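Local coordinates for protein acetylxylan esterase / glucomannan deacetylase (Cellvibrio japonicus, PDB 2WAA) that removes acetyl groups from the plant cell wall polysaccharides xylan and glucomannan, as a carbohydrate esterase of family 2, at residues R254-L259 against Q293-N298; H11-S16 against T122-A127. All blocks are in the same frame, centred on the assembly; numbering follows the deposited sequence.

Interaction 1 of 2, residues R254-L259 against Q293-N298; sequences RFVRTL and QQLHSN
Val256 meets Leu295 where two neighbouring helices come together, their side chains crossing at about a right angle. With chi1 at 170°, CG1 of Val256 lies opposite its own backbone N and is the branch that meets Leu295: it comes to 3.5 Å from CD1 of Leu295, closer than methyl groups usually pack. The same valine also rests on Ile268 of strand 267-270, so it touches both the second helix and the central sheet.

The contact is a worked example of how consecutive crossovers of an alpha/beta fold pack side by side. In this SGNH-type (GDSL-like) hydrolase domain, helix 245-262 leads into strand 267-270 of the parallel sheet and helix 278-295 leads from it to strand 300-302.

One residue on, Arg257 runs along the edge of this apolar patch, its far end drawing nearer to the second helix. Its CG lies 3.7 Å from CD2 of Leu295, the two side chains sliding past each other in opposite directions. An extended chain (chi2 -176°, chi3 -178°) then carries the guanidinium over to the last turn of helix 278-295. There NE of Arg257 donates to a water at 2.8 Å, which sits at the guanidinium edge in its plane, and the water in turn donates to O of Leu295, also at 2.8 Å. NH2 of Arg257 approaches O of Gln294 to 3.3 Å. The positive charge would probably be favoured beside this C-terminal helix end, just where His296 breaks the helix with positive phi.

Interaction 2 of 2, residues H11-S16 against T122-A127; sequences HTIAAS and TQFLPA
NE2 of His11 draws several groups around it, among them the backbone of Thr122. It is hydrogen-bonded to OG of Ser9 and makes a weak hydrogen bond to O of Gly121. O of Thr122 lies only 3.1 Å from NE2 of His11, yet it stands above one face of the imidazole, displaced toward the rim, and the angle is too poor for a hydrogen bond. Thr122 is held by backbone hydrogen bonding to Ala48, and together with Gln123 it faces Ala48 in a classic beta bulge.

Beyond the bulge, Phe124 presents two different surfaces to strand 10-14. Its edge receives the backbone oxygen of His11, which lies in the ring plane 3.3 Å from CE2 of Phe124. Its face is taken by Ile13, the two side chains reaching toward each other from opposite directions. With chi1 at 61°, CG1 of Ile13 sits between its backbone N and carbonyl carbon, and an extended chi2 of 179° then sets CD1 over the middle of the ring. This is a CH-pi contact: CD1 of Ile13 is 3.7 Å from the centroid of the Phe124 ring and 11° off its normal. Alongside, CG2 of Ile13 lies 4.0 Å from CE2 of Phe124.

The principle at work is that of a beta sandwich closed by residues reaching between its sheets, here in the N-terminal domain of a CE2 esterase. Strand 10-14 pairs with 112-119 in one sheet; after the corner at Thr122, strand 123-124 joins 42-48 in the other. Phe124 bridges them, touching Leu117 and Leu119 of strand 112-119 as well as Thr45 and Val47 of strand 42-48.

Overall arrangement
From the N terminus, the chain lays down strand 10-14, builds both antiparallel sheets of the N-terminal domain, and returns at 122-127 to close interaction 2, a loop of 105 intervening residues without a helix. It then passes into the catalytic domain with its parallel sheet. Interaction 1 closes a much shorter excursion of 33 residues, from helix 245-262 through strand 267-270 to the end of helix 278-295. The two loops neither nest nor cross; they follow in series. The centres of the two contacts lie about 43 Å apart, on opposite sides of the chain's centre, and both lie away from the probable catalytic residues. One ties the two sheets of a sandwich together, the other adjacent helices beside a sheet.

Interaction 1 of 2, residues R254-L259 against Q293-N298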
loop_
_atom_site.group_PDB
_atom_site.type_symbol
_atom_site.label_atom_id
_atom_site.label_comp_id
_atom_site.label_asym_id
_atom_site.label_seq_id
_atom_site.Cartn_x
_atom_site.Cartn_y
_atom_site.Cartn_z
ATOM N N ARG A 254 -8.111 16.710 -13.968
ATOM C CA ARG A 254 -7.739 15.812 -15.045
ATOM C C ARG A 254 -7.392 14.418 -14.519
ATOM O O ARG A 254 -7.785 13.420 -15.119
ATOM C CB ARG A 254 -6.638 16.403 -15.909
ATOM C CG ARG A 254 -6.392 15.538 -17.137
ATOM C CD ARG A 254 -5.638 16.244 -18.240
ATOM N NE ARG A 254 -5.261 15.286 -19.281
ATOM C CZ ARG A 254 -5.543 15.436 -20.574
ATOM N NH1 ARG A 254 -6.193 16.519 -20.992
ATOM N NH2 ARG A 254 -5.163 14.517 -21.449
ATOM N N PHE A 255 -6.691 14.338 -13.396
ATOM C CA PHE A 255 -6.379 13.010 -12.814
ATOM C C PHE A 255 -7.629 12.227 -12.378
ATOM O O PHE A 255 -7.741 11.021 -12.634
ATOM C CB PHE A 255 -5.345 13.172 -11.669
ATOM C CG PHE A 255 -4.968 11.861 -11.000
ATOM C CD1 PHE A 255 -4.410 10.827 -11.751
ATOM C CD2 PHE A 255 -5.210 11.654 -9.640
ATOM C CE1 PHE A 255 -4.085 9.593 -11.147
ATOM C CE2 PHE A 255 -4.877 10.432 -9.028
ATOM C CZ PHE A 255 -4.321 9.397 -9.796
ATOM N N VAL A 256 -8.596 12.892 -11.738
ATOM C CA VAL A 256 -9.755 12.175 -11.234
ATOM C C VAL A 256 -10.585 11.754 -12.445
ATOM O O VAL A 256 -11.146 10.675 -12.446
ATOM C CB VAL A 256 -10.574 13.019 -10.263
ATOM C CG1 VAL A 256 -11.914 12.348 -9.934
ATOM C CG2 VAL A 256 -9.739 13.280 -8.967
ATOM N N ARG A 257 -10.587 12.568 -13.504
ATOM C CA ARG A 257 -11.199 12.102 -14.752
ATOM C C ARG A 257 -10.582 10.796 -15.280
ATOM O O ARG A 257 -11.302 9.907 -15.740
ATOM C CB ARG A 257 -11.176 13.199 -15.817
ATOM C CG ARG A 257 -12.241 14.210 -15.587
ATOM C CD ARG A 257 -12.309 15.265 -16.703
ATOM N NE ARG A 257 -13.355 16.206 -16.305
ATOM C CZ ARG A 257 -13.282 17.527 -16.433
ATOM N NH1 ARG A 257 -12.200 18.094 -16.974
ATOM N NH2 ARG A 257 -14.300 18.276 -15.997
ATOM N N THR A 258 -9.254 10.663 -15.219
ATOM C CA THR A 258 -8.609 9.407 -15.551
ATOM C C THR A 258 -9.087 8.257 -14.652
ATOM O O THR A 258 -9.394 7.146 -15.127
ATOM C CB THR A 258 -7.061 9.555 -15.413
ATOM O OG1 THR A 258 -6.588 10.520 -16.377
ATOM C CG2 THR A 258 -6.332 8.185 -15.627
ATOM N N LEU A 259 -9.159 8.512 -13.347
ATOM C CA LEU A 259 -9.615 7.483 -12.445
ATOM C C LEU A 259 -11.041 7.048 -12.796
ATOM O O LEU A 259 -11.378 5.853 -12.757
ATOM C CB LEU A 259 -9.614 7.978 -11.000
ATOM C CG LEU A 259 -8.229 8.286 -10.458
ATOM C CD1 LEU A 259 -8.415 8.805 -9.040
ATOM C CD2 LEU A 259 -7.321 7.017 -10.460
ATOM N N GLN A 293 -16.344 20.481 -7.797
ATOM C CA GLN A 293 -17.281 21.327 -8.538
ATOM C C GLN A 293 -17.055 21.207 -10.051
ATOM O O GLN A 293 -18.011 21.001 -10.827
ATOM C CB GLN A 293 -17.208 22.784 -8.033
ATOM C CG GLN A 293 -18.086 23.727 -8.866
ATOM C CD GLN A 293 -18.457 24.991 -8.113
ATOM O OE1 GLN A 293 -18.795 24.941 -6.925
ATOM N NE2 GLN A 293 -18.423 26.127 -8.803
ATOM N N GLN A 294 -15.801 21.272 -10.479
ATOM C CA GLN A 294 -15.477 21.112 -11.904
ATOM C C GLN A 294 -15.771 19.722 -12.452
ATOM O O GLN A 294 -16.188 19.593 -13.604
ATOM C CB GLN A 294 -14.022 21.430 -12.190
ATOM C CG GLN A 294 -13.648 22.843 -11.794
ATOM C CD GLN A 294 -12.338 23.274 -12.373
ATOM O OE1 GLN A 294 -11.593 22.460 -12.945
ATOM N NE2 GLN A 294 -12.031 24.563 -12.227
ATOM N N LEU A 295 -15.555 18.693 -11.637
ATOM C CA LEU A 295 -15.831 17.319 -12.061
ATOM C C LEU A 295 -17.315 17.053 -12.344
ATOM O O LEU A 295 -17.649 16.346 -13.295
ATOM C CB LEU A 295 -15.363 16.310 -11.010
ATOM C CG LEU A 295 -13.845 16.124 -10.980
ATOM C CD1 LEU A 295 -13.441 15.443 -9.679
ATOM C CD2 LEU A 295 -13.276 15.379 -12.232
ATOM N N HIS A 296 -18.180 17.615 -11.502
ATOM C CA HIS A 296 -19.625 17.443 -11.576
ATOM C C HIS A 296 -19.979 15.972 -11.648
ATOM O O HIS A 296 -20.734 15.527 -12.532
ATOM C CB HIS A 296 -20.243 18.179 -12.780
ATOM C CG HIS A 296 -21.732 18.328 -12.676
ATOM N ND1 HIS A 296 -22.327 19.345 -11.957
ATOM C CD2 HIS A 296 -22.744 17.569 -13.163
ATOM C CE1 HIS A 296 -23.644 19.213 -12.014
ATOM N NE2 HIS A 296 -23.924 18.150 -12.747
ATOM N N SER A 297 -19.437 15.203 -10.711
ATOM C CA SER A 297 -19.588 13.757 -10.766
ATOM C C SER A 297 -20.341 13.284 -9.548
ATOM O O SER A 297 -20.014 13.684 -8.446
ATOM C CB SER A 297 -18.211 13.099 -10.764
ATOM O OG SER A 297 -18.342 11.692 -10.678
ATOM N N ASN A 298 -21.327 12.424 -9.729
ATOM C CA ASN A 298 -22.009 11.853 -8.592
ATOM C C ASN A 298 -21.259 10.626 -8.042
ATOM O O ASN A 298 -21.811 9.867 -7.239
ATOM C CB ASN A 298 -23.430 11.428 -8.988
ATOM C CG ASN A 298 -23.465 10.435 -10.170
ATOM O OD1 ASN A 298 -22.434 9.918 -10.651
ATOM N ND2 ASN A 298 -24.684 10.161 -10.649
HETATM O O HOH W 1 -15.873 15.452 -15.335
#

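Interaction 2 of 2, residues H11-S16 against T122-A127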
loop_
_atom_site.group_PDB
_atom_site.type_symbol
_atom_site.label_atom_id
_atom_site.label_comp_id
_atom_site.label_asym_id
_atom_site.label_seq_id
_atom_site.Cartn_x
_atom_site.Cartn_y
_atom_site.Cartn_z
ATOM N N HIS A 11 7.195 -30.103 -1.713
ATOM C CA HIS A 11 6.339 -29.657 -2.762
ATOM C C HIS A 11 6.704 -28.207 -3.000
ATOM O O HIS A 11 6.541 -27.387 -2.100
ATOM C CB HIS A 11 4.893 -29.803 -2.260
ATOM C CG HIS A 11 4.627 -31.179 -1.750
ATOM N ND1 HIS A 11 4.213 -32.205 -2.572
ATOM C CD2 HIS A 11 4.815 -31.720 -0.524
ATOM C CE1 HIS A 11 4.104 -33.312 -1.860
ATOM N NE2 HIS A 11 4.473 -33.047 -0.613
ATOM N N THR A 12 7.222 -27.906 -4.197
ATOM C CA THR A 12 7.698 -26.540 -4.480
ATOM C C THR A 12 6.844 -25.940 -5.582
ATOM O O THR A 12 6.573 -26.606 -6.603
ATOM C CB THR A 12 9.208 -26.548 -4.833
ATOM O OG1 THR A 12 9.961 -27.070 -3.736
ATOM C CG2 THR A 12 9.741 -25.162 -5.123
ATOM N N ILE A 13 6.343 -24.716 -5.361
ATOM C CA ILE A 13 5.582 -24.009 -6.384
ATOM C C ILE A 13 6.190 -22.633 -6.613
ATOM O O ILE A 13 6.903 -22.077 -5.737
ATOM C CB ILE A 13 4.096 -23.829 -5.979
ATOM C CG1 ILE A 13 4.010 -22.997 -4.684
ATOM C CG2 ILE A 13 3.430 -25.198 -5.825
ATOM C CD1 ILE A 13 2.532 -22.756 -4.232
ATOM N N ALA A 14 5.955 -22.111 -7.820
ATOM C CA ALA A 14 6.375 -20.731 -8.128
ATOM C C ALA A 14 5.523 -19.710 -7.363
ATOM O O ALA A 14 4.391 -19.994 -6.949
ATOM C CB ALA A 14 6.274 -20.461 -9.648
ATOM N N ALA A 15 6.066 -18.508 -7.185
ATOM C CA ALA A 15 5.341 -17.459 -6.508
ATOM C C ALA A 15 4.020 -17.113 -7.248
ATOM O O ALA A 15 3.002 -16.764 -6.601
ATOM C CB ALA A 15 6.248 -16.216 -6.400
ATOM N N SER A 16 4.101 -17.165 -8.573
ATOM C CA SER A 16 2.935 -17.079 -9.407
ATOM C C SER A 16 2.491 -18.528 -9.553
ATOM O O SER A 16 2.902 -19.249 -10.444
ATOM C CB SER A 16 3.292 -16.451 -10.761
ATOM O OG SER A 16 2.137 -15.993 -11.436
ATOM N N THR A 122 2.426 -32.367 3.005
ATOM C CA THR A 122 1.590 -33.084 2.064
ATOM C C THR A 122 1.167 -32.239 0.873
ATOM O O THR A 122 1.379 -32.637 -0.286
ATOM C CB THR A 122 0.391 -33.740 2.776
ATOM O OG1 THR A 122 -0.294 -32.772 3.547
ATOM C CG2 THR A 122 0.874 -34.860 3.700
ATOM N N GLN A 123 0.589 -31.073 1.133
ATOM C CA GLN A 123 0.064 -30.263 0.038
ATOM C C GLN A 123 -0.206 -28.794 0.383
ATOM O O GLN A 123 -0.455 -28.437 1.551
ATOM C CB GLN A 123 -1.246 -30.862 -0.454
ATOM C CG GLN A 123 -2.360 -30.685 0.573
ATOM C CD GLN A 123 -3.670 -31.295 0.122
ATOM O OE1 GLN A 123 -4.146 -31.024 -0.981
ATOM N NE2 GLN A 123 -4.275 -32.101 0.979
ATOM N N PHE A 124 -0.166 -27.956 -0.647
ATOM C CA PHE A 124 -0.709 -26.627 -0.518
ATOM C C PHE A 124 -2.241 -26.792 -0.644
ATOM O O PHE A 124 -2.737 -27.413 -1.608
ATOM C CB PHE A 124 -0.199 -25.747 -1.664
ATOM C CG PHE A 124 1.231 -25.383 -1.535
ATOM C CD1 PHE A 124 1.575 -24.190 -0.910
ATOM C CD2 PHE A 124 2.242 -26.241 -1.990
ATOM C CE1 PHE A 124 2.904 -23.839 -0.744
ATOM C CE2 PHE A 124 3.576 -25.903 -1.851
ATOM C CZ PHE A 124 3.929 -24.708 -1.235
ATOM N N LEU A 125 -2.980 -26.187 0.278
ATOM C CA LEU A 125 -4.446 -26.155 0.188
ATOM C C LEU A 125 -4.902 -24.989 -0.723
ATOM O O LEU A 125 -4.052 -24.228 -1.166
ATOM C CB LEU A 125 -4.997 -26.080 1.609
ATOM C CG LEU A 125 -4.595 -27.312 2.471
ATOM C CD1 LEU A 125 -4.997 -27.073 3.899
ATOM C CD2 LEU A 125 -5.281 -28.561 1.961
ATOM N N PRO A 126 -6.220 -24.879 -1.042
ATOM C CA PRO A 126 -6.730 -23.805 -1.891
ATOM C C PRO A 126 -6.346 -22.461 -1.301
ATOM O O PRO A 126 -6.293 -22.302 -0.071
ATOM C CB PRO A 126 -8.263 -23.957 -1.810
ATOM C CG PRO A 126 -8.453 -25.444 -1.566
ATOM C CD PRO A 126 -7.313 -25.755 -0.575
ATOM N N ALA A 127 -6.075 -21.523 -2.202
ATOM C CA ALA A 127 -5.706 -20.167 -1.805
ATOM C C ALA A 127 -6.671 -19.525 -0.803
ATOM O O ALA A 127 -7.915 -19.685 -0.896
ATOM C CB ALA A 127 -5.601 -19.277 -3.064
#